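Local coordinates for B12-binding domain-containing protein (Kitasatospora setae, PDB 6WTE) that binds cobalamin and a [4Fe-4S] cluster and, as a radical SAM methylase working by non-radical catalysis, transfers methyl groups, at residues Ser220-Asn225 / His268-Glu273. Sequence-based numbering, arbitrary orientation. Where two conformers were deposited one is given.
Sequences SILTKN and HTTDSE. With SF4 (iron/sulfur cluster), chain C.
At the edge of the radical SAM barrel, bordering the cobalamin and iron-sulfur cluster sites, the first two parallel strands meet at Ser-220 to Ile-221 and His-268 to Thr-269 and then part into loops. Ile-221 N donates to His-268 O at 3.0 Å, and Ile-221 O accepts from Thr-270 N at 2.8 Å. Thr-270 suits this strand end because its two branches divide the work: CG2 packs on Ser-220 CB at 3.6 Å, while OG1 adds a weak bond to Ile-221 O. Beyond the strands Asp-271 takes over, its short side chain offering two oxygens. OD1 receives Thr-223 N (2.8 Å, 161° at the hydrogen) on the syn lone pair and Lys-224 N from above the carboxylate plane, while OD2 makes a very short 2.5 Å bond with Thr-223 OG1. An alanine in place of Asp-271 would probably leave both amides and the Thr-223 hydroxyl without their acceptor, and the turn at Leu-222 and Thr-223 less firmly tied to 268-273. Lys-224 CE lies 3.3 Å from Asp-271 OD2, while its NZ bonds Phe-274 O and Leu-276 O. Two residues past Asp-271, Glu-273 supplies a carboxylate oxygen as metal ligand: OE2 binds iron FE3 at 1.9 Å, joining Cys-227, Cys-231 and Cys-234 around the cluster. Strand 304-309 continues the sheet beyond Thr-269, helix 249-261 packs on Ile-221 and Thr-223, and helix 278-294 meets Thr-223 and Lys-224.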
# COMPACT_ATOMS: atom_id res chain seq x y z
N SER A 220 -13.12 -0.88 2.41
CA SER A 220 -12.05 0.09 2.57
C SER A 220 -12.66 1.47 2.77
O SER A 220 -13.67 1.80 2.15
CB SER A 220 -11.14 0.08 1.34
OG SER A 220 -11.92 0.02 0.16
N ILE A 221 -12.06 2.26 3.65
CA ILE A 221 -12.53 3.63 3.84
C ILE A 221 -11.31 4.52 4.06
O ILE A 221 -10.49 4.25 4.94
CB ILE A 221 -13.53 3.77 5.00
CG1 ILE A 221 -13.98 5.22 5.14
CG2 ILE A 221 -12.94 3.23 6.31
CD1 ILE A 221 -14.82 5.73 3.96
N LEU A 222 -11.21 5.56 3.26
CA LEU A 222 -10.17 6.57 3.39
C LEU A 222 -10.71 7.72 4.23
O LEU A 222 -11.82 8.19 3.99
CB LEU A 222 -9.74 7.07 2.02
CG LEU A 222 -8.72 8.20 2.02
CD1 LEU A 222 -7.40 7.70 2.55
CD2 LEU A 222 -8.58 8.76 0.61
N THR A 223 -9.92 8.16 5.21
CA THR A 223 -10.32 9.34 5.98
C THR A 223 -9.43 10.55 5.72
O THR A 223 -9.89 11.69 5.85
CB THR A 223 -10.35 9.03 7.49
OG1 THR A 223 -9.06 9.26 8.08
CG2 THR A 223 -10.78 7.59 7.73
N LYS A 224 -8.18 10.33 5.30
CA LYS A 224 -7.26 11.42 5.05
C LYS A 224 -6.10 10.90 4.22
O LYS A 224 -5.62 9.79 4.44
CB LYS A 224 -6.75 12.03 6.37
CG LYS A 224 -6.08 11.01 7.29
CD LYS A 224 -6.32 11.35 8.76
CE LYS A 224 -5.82 10.23 9.66
NZ LYS A 224 -6.28 10.40 11.07
N ASN A 225 -5.65 11.71 3.27
CA ASN A 225 -4.51 11.33 2.45
C ASN A 225 -3.22 11.91 3.03
O ASN A 225 -3.18 13.05 3.48
CB ASN A 225 -4.68 11.83 1.02
CG ASN A 225 -3.51 11.45 0.14
OD1 ASN A 225 -3.41 10.30 -0.29
ND2 ASN A 225 -2.61 12.40 -0.11
N HIS A 268 -11.92 -1.46 6.68
CA HIS A 268 -10.53 -1.23 7.03
C HIS A 268 -10.15 0.19 6.62
O HIS A 268 -10.38 0.58 5.47
CB HIS A 268 -9.64 -2.26 6.33
CG HIS A 268 -8.26 -2.38 6.91
ND1 HIS A 268 -7.27 -1.45 6.68
CD2 HIS A 268 -7.71 -3.32 7.71
CE1 HIS A 268 -6.17 -1.81 7.31
NE2 HIS A 268 -6.41 -2.94 7.95
N THR A 269 -9.60 0.96 7.56
CA THR A 269 -9.14 2.30 7.21
C THR A 269 -7.97 2.20 6.24
O THR A 269 -7.12 1.31 6.37
CB THR A 269 -8.72 3.09 8.46
OG1 THR A 269 -7.70 2.38 9.16
CG2 THR A 269 -9.90 3.32 9.38
N THR A 270 -7.94 3.08 5.24
CA THR A 270 -6.86 3.07 4.25
C THR A 270 -5.99 4.32 4.33
O THR A 270 -5.33 4.68 3.34
CB THR A 270 -7.42 2.91 2.84
OG1 THR A 270 -8.25 4.03 2.53
CG2 THR A 270 -8.22 1.63 2.74
N ASP A 271 -6.00 5.00 5.46
CA ASP A 271 -5.02 6.04 5.73
C ASP A 271 -3.62 5.44 5.80
O ASP A 271 -3.45 4.24 5.99
CB ASP A 271 -5.35 6.73 7.06
CG ASP A 271 -6.75 7.29 7.10
OD1 ASP A 271 -7.39 7.37 6.03
OD2 ASP A 271 -7.23 7.62 8.20
N SER A 272 -2.62 6.31 5.68
CA SER A 272 -1.26 5.88 6.00
C SER A 272 -1.18 5.41 7.45
O SER A 272 -0.66 4.33 7.74
CB SER A 272 -0.27 7.01 5.72
OG SER A 272 -0.14 7.22 4.32
N GLU A 273 -1.69 6.22 8.37
CA GLU A 273 -1.76 5.87 9.79
C GLU A 273 -3.02 6.50 10.35
O GLU A 273 -3.16 7.73 10.32
CB GLU A 273 -0.53 6.37 10.57
CG GLU A 273 0.82 6.05 9.94
CD GLU A 273 1.22 4.61 10.11
OE1 GLU A 273 0.53 3.88 10.86
OE2 GLU A 273 2.23 4.19 9.51
FE1 SF4 C . 6.24 6.32 9.10
FE2 SF4 C . 4.20 7.67 7.85
FE3 SF4 C . 3.74 5.19 8.84
FE4 SF4 C . 5.31 5.49 6.67
S1 SF4 C . 3.09 5.97 6.79
S2 SF4 C . 5.73 4.18 8.47
S3 SF4 C . 6.35 7.48 7.12
S4 SF4 C . 4.31 7.04 10.05
O HOH W 1 -3.19 9.19 5.66